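Local coordinates for protein glucose 1-dehydrogenase (Haloferax mediterranei, PDB 2VWH) that catalyses the zinc-dependent oxidation of D-glucose and some other aldoses with NADP+ or NAD+ as electron acceptor, preferring NADP+, at residues A[39-44]-A[61-66]; A[85-90]-A[112-117]; A[33-38]-A[122-127]. All coordinates share one frame; numbering follows the deposited sequence.

How the interactions relate
All three contacts lie in the GroES-like part of the chain and none is truly on the surface: interactions 1 and 3 are buried, interaction 2 partly so. Interactions 1 and 3 share a sheet, since strands 27-37 and 64-71 are neighbours in it, and each supplies a ligand to the same zinc. Their chemistry differs: 39-44 meets 61-66 largely through polar groups and waters, whereas 33-38 meets 122-127 through apolar side chains, with the metal at one end. Interaction 2 belongs to a separate small sheet and combines backbone bonds, a salt bridge and a stacked arginine beside the glucose. Thr86 O bonded to Tyr123 OH ties it to interaction 3.

Interaction 1 of 3, residues A[39-44]-A[61-66]; sequences GTDHEV and LGHEAV. With ZN (zinc ion), chain D; BGC (beta-D-glucopyranose), chain C; NAP (NADP nicotinamide-adenine-dinucleotide phosphate), chain B.
Helix 39-46 passes the loop leading into strand 64-71 with the CA atoms of Asp41 and Gly62 7.0 Å apart, at the catalytic zinc site of the GroES-like domain of a zinc-containing alcohol dehydrogenase. From the loop, His63 binds zinc through NE2 at 2.0 Å; Asp38, glucose O1 and O2, and water 3 are also on the metal. His63 CG stands between the backbone N and the carbonyl carbon (chi1 65°), which takes the ring toward Asp41 and the zinc. Asp41 OD1 comes to the edge of the imidazole, in its plane, and takes a weak, bent bond from ND1 at 2.9 Å, the carboxylate turned 56° from the ring. Aspartate suits this second-shell place: it probably helps to hold the ring's rotation, and each oxygen accepts more than one bond. Water 2 joins OD1 to Gly62 N, water 1 joins OD2 to His63 N, and OD2 also accepts from Asp38 N. At Gly62 (phi 99°) a side chain's first carbon would collide with Leu61 O, so glycine fits. Further along, Val44 CG1 and Leu61 CD2 touch at 4.0 Å, apolar side chains sliding past each other in opposite directions. Thr40 faces the ligands, its OG1 sharing a 2.7 Å hydrogen bond with NADP O2D.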
loop_
_atom_site.group_PDB
_atom_site.type_symbol
_atom_site.label_atom_id
_atom_site.label_comp_id
_atom_site.label_asym_id
_atom_site.label_seq_id
_atom_site.Cartn_x
_atom_site.Cartn_y
_atom_site.Cartn_z
ATOM N N GLY A 39 19.607 11.980 10.505
ATOM C CA GLY A 39 20.254 11.507 9.288
ATOM C C GLY A 39 19.940 12.361 8.075
ATOM O O GLY A 39 20.772 12.493 7.193
ATOM N N THR A 40 18.740 12.939 8.023
ATOM C CA THR A 40 18.381 13.852 6.925
ATOM C C THR A 40 19.265 15.115 6.939
ATOM O O THR A 40 19.723 15.572 5.894
ATOM C CB THR A 40 16.878 14.205 6.970
ATOM O OG1 THR A 40 16.090 12.995 6.889
ATOM C CG2 THR A 40 16.493 15.137 5.818
ATOM N N ASP A 41 19.521 15.666 8.119
ATOM C CA ASP A 41 20.442 16.817 8.242
ATOM C C ASP A 41 21.835 16.536 7.661
ATOM O O ASP A 41 22.413 17.384 6.975
ATOM C CB ASP A 41 20.597 17.259 9.704
ATOM C CG ASP A 41 19.276 17.719 10.320
ATOM O OD1 ASP A 41 18.514 18.421 9.630
ATOM O OD2 ASP A 41 18.983 17.347 11.477
ATOM N N HIS A 42 22.373 15.355 7.953
ATOM C CA HIS A 42 23.692 14.978 7.439
ATOM C C HIS A 42 23.682 14.917 5.915
ATOM O O HIS A 42 24.625 15.353 5.269
ATOM C CB HIS A 42 24.136 13.638 8.029
ATOM C CG HIS A 42 24.706 13.757 9.409
ATOM N ND1 HIS A 42 24.034 13.327 10.532
ATOM C CD2 HIS A 42 25.879 14.275 9.846
ATOM C CE1 HIS A 42 24.773 13.568 11.601
ATOM N NE2 HIS A 42 25.899 14.140 11.212
ATOM N N GLU A 43 22.601 14.384 5.357
ATOM C CA GLU A 43 22.420 14.320 3.915
ATOM C C GLU A 43 22.297 15.728 3.301
ATOM O O GLU A 43 22.745 15.963 2.176
ATOM C CB GLU A 43 21.185 13.461 3.577
ATOM C CG GLU A 43 21.228 12.793 2.221
ATOM C CD GLU A 43 22.334 11.759 2.121
ATOM O OE1 GLU A 43 22.261 10.735 2.835
ATOM O OE2 GLU A 43 23.277 11.979 1.333
ATOM N N VAL A 44 21.697 16.657 4.041
ATOM C CA VAL A 44 21.561 18.049 3.587
ATOM C C VAL A 44 22.932 18.724 3.523
ATOM O O VAL A 44 23.254 19.414 2.549
ATOM C CB VAL A 44 20.580 18.872 4.489
ATOM C CG1 VAL A 44 20.707 20.377 4.247
ATOM C CG2 VAL A 44 19.140 18.414 4.251
ATOM N N LEU A 61 20.603 25.418 9.295
ATOM C CA LEU A 61 20.222 24.012 9.467
ATOM C C LEU A 61 19.184 23.821 10.586
ATOM O O LEU A 61 18.869 24.763 11.321
ATOM C CB LEU A 61 21.474 23.198 9.799
ATOM C CG LEU A 61 22.524 23.134 8.682
ATOM C CD1 LEU A 61 23.833 22.605 9.216
ATOM C CD2 LEU A 61 22.013 22.273 7.537
ATOM N N GLY A 62 18.667 22.596 10.710
ATOM C CA GLY A 62 17.840 22.206 11.846
ATOM C C GLY A 62 16.344 22.242 11.589
ATOM O O GLY A 62 15.797 23.280 11.221
ATOM N N HIS A 63 15.683 21.101 11.798
ATOM C CA HIS A 63 14.232 20.995 11.622
ATOM C C HIS A 63 13.492 20.384 12.820
ATOM O O HIS A 63 12.265 20.448 12.866
ATOM C CB HIS A 63 13.903 20.237 10.320
ATOM C CG HIS A 63 14.342 18.808 10.316
ATOM N ND1 HIS A 63 15.604 18.419 9.920
ATOM C CD2 HIS A 63 13.684 17.671 10.648
ATOM C CE1 HIS A 63 15.707 17.102 10.015
ATOM N NE2 HIS A 63 14.555 16.622 10.449
ATOM N N GLU A 64 14.232 19.815 13.779
ATOM C CA GLU A 64 13.670 19.219 14.991
ATOM C C GLU A 64 13.914 20.194 16.152
ATOM O O GLU A 64 14.980 20.186 16.746
ATOM C CB GLU A 64 14.371 17.899 15.327
ATOM C CG GLU A 64 14.342 16.803 14.268
ATOM C CD GLU A 64 15.126 15.553 14.679
ATOM O OE1 GLU A 64 16.008 15.652 15.571
ATOM O OE2 GLU A 64 14.869 14.452 14.121
ATOM N N ALA A 65 12.950 21.038 16.474
ATOM C CA ALA A 65 13.232 22.141 17.390
ATOM C C ALA A 65 12.213 22.242 18.498
ATOM O O ALA A 65 11.067 21.839 18.335
ATOM C CB ALA A 65 13.269 23.445 16.625
ATOM N N VAL A 66 12.648 22.795 19.626
ATOM C CA VAL A 66 11.743 23.232 20.681
ATOM C C VAL A 66 12.211 24.620 21.161
ATOM O O VAL A 66 13.402 24.892 21.239
ATOM C CB VAL A 66 11.676 22.193 21.832
ATOM C CG1 VAL A 66 13.093 21.928 22.443
ATOM C CG2 VAL A 66 10.652 22.596 22.903
HETATM ZN ZN ZN D . 14.085 14.703 10.563
HETATM C C2 BGC C . 12.003 15.587 8.377
HETATM C C3 BGC C . 10.639 15.622 7.701
HETATM C C4 BGC C . 10.868 15.747 6.204
HETATM C C5 BGC C . 11.787 14.607 5.696
HETATM C C6 BGC C . 12.016 14.742 4.188
HETATM C C1 BGC C . 12.854 14.475 7.796
HETATM O O1 BGC C . 14.011 14.390 8.584
HETATM O O2 BGC C . 11.795 15.163 9.694
HETATM O O3 BGC C . 9.886 16.714 8.194
HETATM O O4 BGC C . 9.629 15.811 5.542
HETATM O O5 BGC C . 13.043 14.615 6.410
HETATM O O6 BGC C . 12.789 15.894 3.972
HETATM P PA NAP B . 20.393 7.363 10.218
HETATM O O1A NAP B . 20.897 7.899 11.495
HETATM O O2A NAP B . 21.265 7.515 9.063
HETATM O O5B NAP B . 20.016 5.828 10.444
HETATM C C5B NAP B . 20.030 4.920 9.370
HETATM C C4B NAP B . 20.547 3.607 9.922
HETATM O O4B NAP B . 20.333 2.587 8.981
HETATM C C3B NAP B . 22.050 3.675 10.215
HETATM O O3B NAP B . 22.272 3.494 11.594
HETATM C C2B NAP B . 22.627 2.555 9.376
HETATM O O2B NAP B . 23.583 1.806 10.072
HETATM C C1B NAP B . 21.410 1.693 9.060
HETATM N N9A NAP B . 21.630 0.940 7.820
HETATM C C8A NAP B . 21.915 1.448 6.570
HETATM N N7A NAP B . 22.054 0.415 5.715
HETATM C C5A NAP B . 21.885 -0.740 6.407
HETATM C C6A NAP B . 21.928 -2.072 6.020
HETATM N N6A NAP B . 22.184 -2.392 4.751
HETATM N N1A NAP B . 21.705 -3.054 6.961
HETATM C C2A NAP B . 21.420 -2.713 8.268
HETATM N N3A NAP B . 21.378 -1.390 8.652
HETATM C C4A NAP B . 21.608 -0.423 7.728
HETATM O O3 NAP B . 18.993 8.081 9.887
HETATM P PN NAP B . 17.704 8.377 10.809
HETATM O O1N NAP B . 17.461 7.259 11.752
HETATM O O2N NAP B . 17.753 9.772 11.313
HETATM O O5D NAP B . 16.594 8.291 9.640
HETATM C C5D NAP B . 16.361 7.098 8.934
HETATM C C4D NAP B . 16.044 7.357 7.461
HETATM O O4D NAP B . 14.794 8.002 7.370
HETATM C C3D NAP B . 17.014 8.265 6.704
HETATM O O3D NAP B . 17.030 7.868 5.345
HETATM C C2D NAP B . 16.387 9.630 6.859
HETATM O O2D NAP B . 16.782 10.560 5.898
HETATM C C1D NAP B . 14.923 9.267 6.720
HETATM N N1N NAP B . 13.928 10.158 7.359
HETATM C C2N NAP B . 12.759 10.338 6.656
HETATM C C3N NAP B . 11.721 11.086 7.172
HETATM C C7N NAP B . 10.400 11.049 6.460
HETATM O O7N NAP B . 9.487 12.065 6.750
HETATM N N7N NAP B . 10.105 10.095 5.555
HETATM C C4N NAP B . 11.869 11.684 8.433
HETATM C C5N NAP B . 13.059 11.456 9.159
HETATM C C6N NAP B . 14.090 10.685 8.613
HETATM P P2B NAP B . 25.156 2.197 10.045
HETATM O O1X NAP B . 25.353 3.367 10.938
HETATM O O2X NAP B . 25.594 2.506 8.658
HETATM O O3X NAP B . 25.860 0.984 10.590
HETATM O O HOH W 1 17.174 18.829 12.795
HETATM O O HOH W 2 18.949 20.748 8.575
HETATM O O HOH W 3 13.255 14.266 12.265
#

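Interaction 2 of 3, residues A[85-90]-A[112-117]. With BGC (beta-D-glucopyranose), chain C.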
loop_
_atom_site.group_PDB
_atom_site.type_symbol
_atom_site.label_atom_id
_atom_site.label_comp_id
_atom_site.label_asym_id
_atom_site.label_seq_id
_atom_site.Cartn_x
_atom_site.Cartn_y
_atom_site.Cartn_z
ATOM N N PRO A 85 7.809 23.791 16.420
ATOM C CA PRO A 85 7.329 24.159 15.096
ATOM C C PRO A 85 7.173 22.959 14.153
ATOM O O PRO A 85 7.983 22.031 14.187
ATOM C CB PRO A 85 8.431 25.088 14.585
ATOM C CG PRO A 85 9.678 24.522 15.206
ATOM C CD PRO A 85 9.255 24.045 16.570
ATOM N N THR A 86 6.158 23.004 13.284
ATOM C CA THR A 86 6.102 22.091 12.144
ATOM C C THR A 86 7.173 22.509 11.125
ATOM O O THR A 86 7.783 23.578 11.229
ATOM C CB THR A 86 4.689 22.026 11.476
ATOM O OG1 THR A 86 4.379 23.283 10.841
ATOM C CG2 THR A 86 3.592 21.671 12.524
ATOM N N VAL A 87 7.391 21.672 10.130
ATOM C CA VAL A 87 8.526 21.855 9.232
ATOM C C VAL A 87 8.161 22.506 7.881
ATOM O O VAL A 87 8.933 23.331 7.353
ATOM C CB VAL A 87 9.249 20.514 9.045
ATOM C CG1 VAL A 87 10.396 20.641 8.034
ATOM C CG2 VAL A 87 9.752 20.020 10.423
ATOM N N ARG A 88 6.978 22.188 7.358
ATOM C CA ARG A 88 6.591 22.653 6.022
ATOM C C ARG A 88 5.912 24.020 6.001
ATOM O O ARG A 88 5.101 24.349 6.873
ATOM C CB ARG A 88 5.715 21.619 5.301
ATOM C CG ARG A 88 6.547 20.506 4.741
ATOM C CD ARG A 88 5.744 19.496 3.968
ATOM N NE ARG A 88 6.632 18.457 3.457
ATOM C CZ ARG A 88 6.281 17.542 2.558
ATOM N NH1 ARG A 88 5.049 17.511 2.077
ATOM N NH2 ARG A 88 7.169 16.651 2.134
ATOM N N ARG A 89 6.277 24.806 4.991
ATOM C CA ARG A 89 5.721 26.139 4.777
ATOM C C ARG A 89 5.398 26.303 3.291
ATOM O O ARG A 89 5.993 25.629 2.447
ATOM C CB ARG A 89 6.723 27.219 5.202
ATOM C CG ARG A 89 7.155 27.176 6.666
ATOM C CD ARG A 89 6.050 27.677 7.588
ATOM N NE ARG A 89 6.479 27.625 8.984
ATOM C CZ ARG A 89 6.484 26.532 9.746
ATOM N NH1 ARG A 89 6.050 25.372 9.273
ATOM N NH2 ARG A 89 6.922 26.611 11.000
ATOM N N PRO A 90 4.449 27.200 2.960
ATOM C CA PRO A 90 4.094 27.431 1.557
ATOM C C PRO A 90 5.301 27.889 0.735
ATOM O O PRO A 90 6.172 28.584 1.264
ATOM C CB PRO A 90 3.054 28.559 1.623
ATOM C CG PRO A 90 2.588 28.611 3.009
ATOM C CD PRO A 90 3.671 28.045 3.880
ATOM N N TYR A 112 6.003 22.927 -1.649
ATOM C CA TYR A 112 6.290 23.228 -0.245
ATOM C C TYR A 112 7.751 23.636 -0.089
ATOM O O TYR A 112 8.574 23.330 -0.939
ATOM C CB TYR A 112 6.000 22.006 0.632
ATOM C CG TYR A 112 6.867 20.811 0.327
ATOM C CD1 TYR A 112 8.118 20.672 0.908
ATOM C CD2 TYR A 112 6.446 19.827 -0.563
ATOM C CE1 TYR A 112 8.929 19.590 0.620
ATOM C CE2 TYR A 112 7.245 18.735 -0.848
ATOM C CZ TYR A 112 8.483 18.618 -0.254
ATOM O OH TYR A 112 9.281 17.535 -0.533
ATOM N N PHE A 113 8.046 24.343 0.995
ATOM C CA PHE A 113 9.397 24.406 1.543
ATOM C C PHE A 113 9.425 23.586 2.832
ATOM O O PHE A 113 8.405 23.468 3.506
ATOM C CB PHE A 113 9.777 25.840 1.917
ATOM C CG PHE A 113 9.926 26.779 0.748
ATOM C CD1 PHE A 113 10.311 26.324 -0.515
ATOM C CD2 PHE A 113 9.727 28.143 0.933
ATOM C CE1 PHE A 113 10.472 27.216 -1.571
ATOM C CE2 PHE A 113 9.885 29.040 -0.129
ATOM C CZ PHE A 113 10.260 28.573 -1.371
ATOM N N GLU A 114 10.594 23.039 3.169
ATOM C CA GLU A 114 10.831 22.470 4.495
ATOM C C GLU A 114 11.950 23.254 5.164
ATOM O O GLU A 114 13.083 23.314 4.658
ATOM C CB GLU A 114 11.210 20.989 4.394
ATOM C CG GLU A 114 10.042 20.091 4.060
ATOM C CD GLU A 114 10.422 18.614 3.809
ATOM O OE1 GLU A 114 11.606 18.272 3.585
ATOM O OE2 GLU A 114 9.498 17.786 3.816
ATOM N N ARG A 115 11.634 23.842 6.310
ATOM C CA ARG A 115 12.592 24.648 7.054
ATOM C C ARG A 115 13.764 23.782 7.517
ATOM O O ARG A 115 13.573 22.726 8.121
ATOM C CB ARG A 115 11.899 25.343 8.232
ATOM C CG ARG A 115 10.899 26.450 7.772
ATOM C CD ARG A 115 10.577 27.518 8.838
ATOM N NE ARG A 115 11.783 28.166 9.345
ATOM C CZ ARG A 115 11.821 29.257 10.113
ATOM N NH1 ARG A 115 10.723 29.896 10.478
ATOM N NH2 ARG A 115 13.003 29.713 10.520
ATOM N N GLY A 116 14.968 24.234 7.192
ATOM C CA GLY A 116 16.202 23.529 7.480
ATOM C C GLY A 116 16.587 22.464 6.467
ATOM O O GLY A 116 17.617 21.823 6.613
ATOM N N ILE A 117 15.774 22.277 5.434
ATOM C CA ILE A 117 15.964 21.164 4.521
ATOM C C ILE A 117 15.864 21.614 3.066
ATOM O O ILE A 117 16.807 21.423 2.302
ATOM C CB ILE A 117 14.963 20.011 4.778
ATOM C CG1 ILE A 117 15.032 19.536 6.235
ATOM C CG2 ILE A 117 15.269 18.817 3.842
ATOM C CD1 ILE A 117 13.992 18.459 6.585
HETATM C C2 BGC C . 12.003 15.587 8.377
HETATM C C3 BGC C . 10.639 15.622 7.701
HETATM C C4 BGC C . 10.868 15.747 6.204
HETATM C C5 BGC C . 11.787 14.607 5.696
HETATM C C6 BGC C . 12.016 14.742 4.188
HETATM C C1 BGC C . 12.854 14.475 7.796
HETATM O O1 BGC C . 14.011 14.390 8.584
HETATM O O2 BGC C . 11.795 15.163 9.694
HETATM O O3 BGC C . 9.886 16.714 8.194
HETATM O O4 BGC C . 9.629 15.811 5.542
HETATM O O5 BGC C . 13.043 14.615 6.410
HETATM O O6 BGC C . 12.789 15.894 3.972
HETATM O O HOH W 4 7.919 30.366 8.920
#
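Glu114 and Arg88 meet beside the glucose, where the carboxylate accepts a hydrogen bond from each of two sugar hydroxyls: O4 gives to OE2 at 2.6 Å and O6 to OE1 at 2.7 Å. Arg88 grips the same OE2 side-on with two nitrogens, NE at 3.0 Å and NH2 at 3.1 Å, with Glu114 OE2 lying in the guanidinium plane, at its edge; NE arrives on the anti side of OE2, while NH2 comes from above the carboxylate plane. The arginine chain, extended from CG to NE, carries the guanidinium flat onto one face of the Tyr112 ring, CZ 3.6 Å from the centroid and the planes only 10° apart, a stacked cation-pi pair. NH1 is hydrogen-bonded to Pro104 O. With Arg88 replaced by an alanine, the buried carboxylate would probably be left without this countercharge and the Tyr112 ring without its stacked partner, so that Glu114 could turn more freely away from the sugar. Behind these groups the backbones set the spacing: Arg89 and Phe113 form a hydrogen-bonded pair, with Phe113 N to Arg89 O at 2.8 Å, and Arg115 N gives a nearly straight bond to Val87 O. Arg88 and Glu114 are the adjoining non-hydrogen-bonded pair, their side chains on one face of the sheet. The arrangement is a short antiparallel ladder, strand 88-89 against 113-115, that presents a carboxylate to the sugar in the substrate pocket.

Interaction 3 of 3, residues A[33-38]-A[122-127]. With ZN (zinc ion), chain D; NAP (NADP nicotinamide-adenine-dinucleotide phosphate), chain B; BGC (beta-D-glucopyranose), chain C.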
loop_
_atom_site.group_PDB
_atom_site.type_symbol
_atom_site.label_atom_id
_atom_site.label_comp_id
_atom_site.label_asym_id
_atom_site.label_seq_id
_atom_site.Cartn_x
_atom_site.Cartn_y
_atom_site.Cartn_z
ATOM N N LEU A 33 15.402 26.744 22.223
ATOM C CA LEU A 33 16.004 26.052 23.358
ATOM C C LEU A 33 17.026 25.034 22.874
ATOM O O LEU A 33 18.230 25.181 23.121
ATOM C CB LEU A 33 14.925 25.393 24.234
ATOM C CG LEU A 33 13.921 26.367 24.858
ATOM C CD1 LEU A 33 12.729 25.614 25.488
ATOM C CD2 LEU A 33 14.627 27.261 25.884
ATOM N N ARG A 34 16.535 24.006 22.179
ATOM C CA ARG A 34 17.349 22.911 21.684
ATOM C C ARG A 34 16.885 22.490 20.294
ATOM O O ARG A 34 15.690 22.572 19.956
ATOM C CB ARG A 34 17.283 21.701 22.617
ATOM C CG ARG A 34 17.957 21.917 23.965
ATOM C CD ARG A 34 17.581 20.833 24.970
ATOM N NE ARG A 34 18.373 20.981 26.189
ATOM C CZ ARG A 34 18.681 20.012 27.051
ATOM N NH1 ARG A 34 18.270 18.758 26.887
ATOM N NH2 ARG A 34 19.431 20.306 28.107
ATOM N N VAL A 35 17.839 22.061 19.484
ATOM C CA VAL A 35 17.548 21.597 18.145
ATOM C C VAL A 35 18.290 20.285 17.940
ATOM O O VAL A 35 19.503 20.195 18.171
ATOM C CB VAL A 35 17.975 22.628 17.069
ATOM C CG1 VAL A 35 17.615 22.130 15.657
ATOM C CG2 VAL A 35 17.313 23.970 17.334
ATOM N N GLY A 36 17.549 19.266 17.527
ATOM C CA GLY A 36 18.112 17.967 17.257
ATOM C C GLY A 36 18.786 17.887 15.897
ATOM O O GLY A 36 18.604 18.759 15.047
ATOM N N VAL A 37 19.553 16.810 15.713
ATOM C CA VAL A 37 20.222 16.478 14.454
ATOM C C VAL A 37 19.824 15.070 14.045
ATOM O O VAL A 37 19.841 14.167 14.876
ATOM C CB VAL A 37 21.763 16.545 14.613
ATOM C CG1 VAL A 37 22.462 16.183 13.313
ATOM C CG2 VAL A 37 22.187 17.933 15.063
ATOM N N ASP A 38 19.422 14.868 12.788
ATOM C CA ASP A 38 19.122 13.511 12.323
ATOM C C ASP A 38 19.861 13.170 11.021
ATOM O O ASP A 38 20.680 13.948 10.543
ATOM C CB ASP A 38 17.599 13.233 12.275
ATOM C CG ASP A 38 16.888 13.815 11.045
ATOM O OD1 ASP A 38 17.471 14.531 10.215
ATOM O OD2 ASP A 38 15.692 13.528 10.922
ATOM N N GLY A 122 16.254 26.879 8.496
ATOM C CA GLY A 122 15.815 26.101 9.652
ATOM C C GLY A 122 15.841 26.840 10.979
ATOM O O GLY A 122 15.696 28.063 11.034
ATOM N N TYR A 123 16.032 26.084 12.053
ATOM C CA TYR A 123 15.787 26.557 13.421
ATOM C C TYR A 123 17.048 26.663 14.296
ATOM O O TYR A 123 16.948 27.020 15.458
ATOM C CB TYR A 123 14.762 25.639 14.116
ATOM C CG TYR A 123 13.431 25.554 13.391
ATOM C CD1 TYR A 123 12.965 24.355 12.886
ATOM C CD2 TYR A 123 12.637 26.690 13.212
ATOM C CE1 TYR A 123 11.744 24.278 12.204
ATOM C CE2 TYR A 123 11.423 26.623 12.540
ATOM C CZ TYR A 123 10.980 25.416 12.042
ATOM O OH TYR A 123 9.778 25.346 11.375
ATOM N N MET A 124 18.227 26.371 13.743
ATOM C CA MET A 124 19.479 26.512 14.495
ATOM C C MET A 124 19.952 27.958 14.506
ATOM O O MET A 124 21.012 28.296 13.967
ATOM C CB MET A 124 20.560 25.590 13.936
ATOM C CG MET A 124 20.401 24.168 14.376
ATOM S SD MET A 124 21.725 23.157 13.712
ATOM C CE MET A 124 21.157 21.498 14.116
ATOM N N SER A 125 19.135 28.798 15.126
ATOM C CA SER A 125 19.427 30.208 15.335
ATOM C C SER A 125 18.868 30.538 16.712
ATOM O O SER A 125 18.014 29.824 17.225
ATOM C CB SER A 125 18.796 31.080 14.238
ATOM O OG SER A 125 17.383 30.932 14.162
ATOM N N GLU A 126 19.359 31.600 17.329
ATOM C CA GLU A 126 18.927 31.931 18.674
ATOM C C GLU A 126 17.437 32.241 18.774
ATOM O O GLU A 126 16.813 31.950 19.798
ATOM C CB GLU A 126 19.755 33.092 19.239
ATOM C CG GLU A 126 21.214 32.726 19.378
ATOM C CD GLU A 126 22.030 33.845 19.987
ATOM O OE1 GLU A 126 22.566 34.657 19.221
ATOM O OE2 GLU A 126 22.123 33.912 21.223
ATOM N N PHE A 127 16.886 32.830 17.716
ATOM C CA PHE A 127 15.467 33.131 17.623
ATOM C C PHE A 127 14.938 32.740 16.256
ATOM O O PHE A 127 15.675 32.725 15.271
ATOM C CB PHE A 127 15.214 34.636 17.821
ATOM C CG PHE A 127 15.646 35.145 19.154
ATOM C CD1 PHE A 127 16.964 35.553 19.359
ATOM C CD2 PHE A 127 14.758 35.191 20.216
ATOM C CE1 PHE A 127 17.373 36.013 20.584
ATOM C CE2 PHE A 127 15.170 35.650 21.462
ATOM C CZ PHE A 127 16.473 36.059 21.645
HETATM ZN ZN ZN D . 14.085 14.703 10.563
HETATM P PA NAP B . 20.393 7.363 10.218
HETATM O O1A NAP B . 20.897 7.899 11.495
HETATM O O2A NAP B . 21.265 7.515 9.063
HETATM O O5B NAP B . 20.016 5.828 10.444
HETATM C C5B NAP B . 20.030 4.920 9.370
HETATM C C4B NAP B . 20.547 3.607 9.922
HETATM O O4B NAP B . 20.333 2.587 8.981
HETATM C C3B NAP B . 22.050 3.675 10.215
HETATM O O3B NAP B . 22.272 3.494 11.594
HETATM C C2B NAP B . 22.627 2.555 9.376
HETATM O O2B NAP B . 23.583 1.806 10.072
HETATM C C1B NAP B . 21.410 1.693 9.060
HETATM N N9A NAP B . 21.630 0.940 7.820
HETATM C C8A NAP B . 21.915 1.448 6.570
HETATM N N7A NAP B . 22.054 0.415 5.715
HETATM C C5A NAP B . 21.885 -0.740 6.407
HETATM C C6A NAP B . 21.928 -2.072 6.020
HETATM N N6A NAP B . 22.184 -2.392 4.751
HETATM N N1A NAP B . 21.705 -3.054 6.961
HETATM C C2A NAP B . 21.420 -2.713 8.268
HETATM N N3A NAP B . 21.378 -1.390 8.652
HETATM C C4A NAP B . 21.608 -0.423 7.728
HETATM O O3 NAP B . 18.993 8.081 9.887
HETATM P PN NAP B . 17.704 8.377 10.809
HETATM O O1N NAP B . 17.461 7.259 11.752
HETATM O O2N NAP B . 17.753 9.772 11.313
HETATM O O5D NAP B . 16.594 8.291 9.640
HETATM C C5D NAP B . 16.361 7.098 8.934
HETATM C C4D NAP B . 16.044 7.357 7.461
HETATM O O4D NAP B . 14.794 8.002 7.370
HETATM C C3D NAP B . 17.014 8.265 6.704
HETATM O O3D NAP B . 17.030 7.868 5.345
HETATM C C2D NAP B . 16.387 9.630 6.859
HETATM O O2D NAP B . 16.782 10.560 5.898
HETATM C C1D NAP B . 14.923 9.267 6.720
HETATM N N1N NAP B . 13.928 10.158 7.359
HETATM C C2N NAP B . 12.759 10.338 6.656
HETATM C C3N NAP B . 11.721 11.086 7.172
HETATM C C7N NAP B . 10.400 11.049 6.460
HETATM O O7N NAP B . 9.487 12.065 6.750
HETATM N N7N NAP B . 10.105 10.095 5.555
HETATM C C4N NAP B . 11.869 11.684 8.433
HETATM C C5N NAP B . 13.059 11.456 9.159
HETATM C C6N NAP B . 14.090 10.685 8.613
HETATM P P2B NAP B . 25.156 2.197 10.045
HETATM O O1X NAP B . 25.353 3.367 10.938
HETATM O O2X NAP B . 25.594 2.506 8.658
HETATM O O3X NAP B . 25.860 0.984 10.590
HETATM C C2 BGC C . 12.003 15.587 8.377
HETATM C C3 BGC C . 10.639 15.622 7.701
HETATM C C4 BGC C . 10.868 15.747 6.204
HETATM C C5 BGC C . 11.787 14.607 5.696
HETATM C C6 BGC C . 12.016 14.742 4.188
HETATM C C1 BGC C . 12.854 14.475 7.796
HETATM O O1 BGC C . 14.011 14.390 8.584
HETATM O O2 BGC C . 11.795 15.163 9.694
HETATM O O3 BGC C . 9.886 16.714 8.194
HETATM O O4 BGC C . 9.629 15.811 5.542
HETATM O O5 BGC C . 13.043 14.615 6.410
HETATM O O6 BGC C . 12.789 15.894 3.972
HETATM O O HOH W 3 13.255 14.266 12.265
#
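Where Val35 packs against Tyr123 and Met124, a short polar bond folds the loop back on itself: Ser125 OG donates to Phe127 O at 2.7 Å, approaching from above the carbonyl plane. A small hydroxyl suits this place because it can reach the backbone two residues on. Just before it, Met124 is the centre of an inverse gamma turn, in which Ser125 N makes a weak bond to Tyr123 O, and the methyl CG2 of Val35 rests 3.6 Å from that same oxygen. The other branch of Val35, CG1, lies anti to the backbone N (chi1 -178°) and meets Met124 CG at 3.7 Å. From there the methionine chain stays extended beyond CG (chi2 -179°), which carries the terminal methyl on to Val37, CE to CG2 at 3.8 Å, the two side chains crossing at about a right angle; CE also lies 3.9 Å from Gly36 O. A long, unbranched side chain is well fitted to span two valines that a short strand segment sets apart. Strand 27-37, within the GroES-like range, belongs to a mixed sheet where it pairs antiparallel with 64-71, 127-131 and 349-353, and Leu33 and Arg34 form a classic beta bulge opposite Val66; the loop 122-127 packs on this strand, with Ile4 and Ile352 also against Met124 and Ala65 against Val35. The ring of Tyr123 leads away from the strand, and its OH bonds to Thr86 O. Farther along the chain, Asp38 sits at the N-cap of helix 39-46; OD2 binds the catalytic zinc at 2.0 Å, while its CB lies 3.6 Å from the NADP phosphate oxygen O2N.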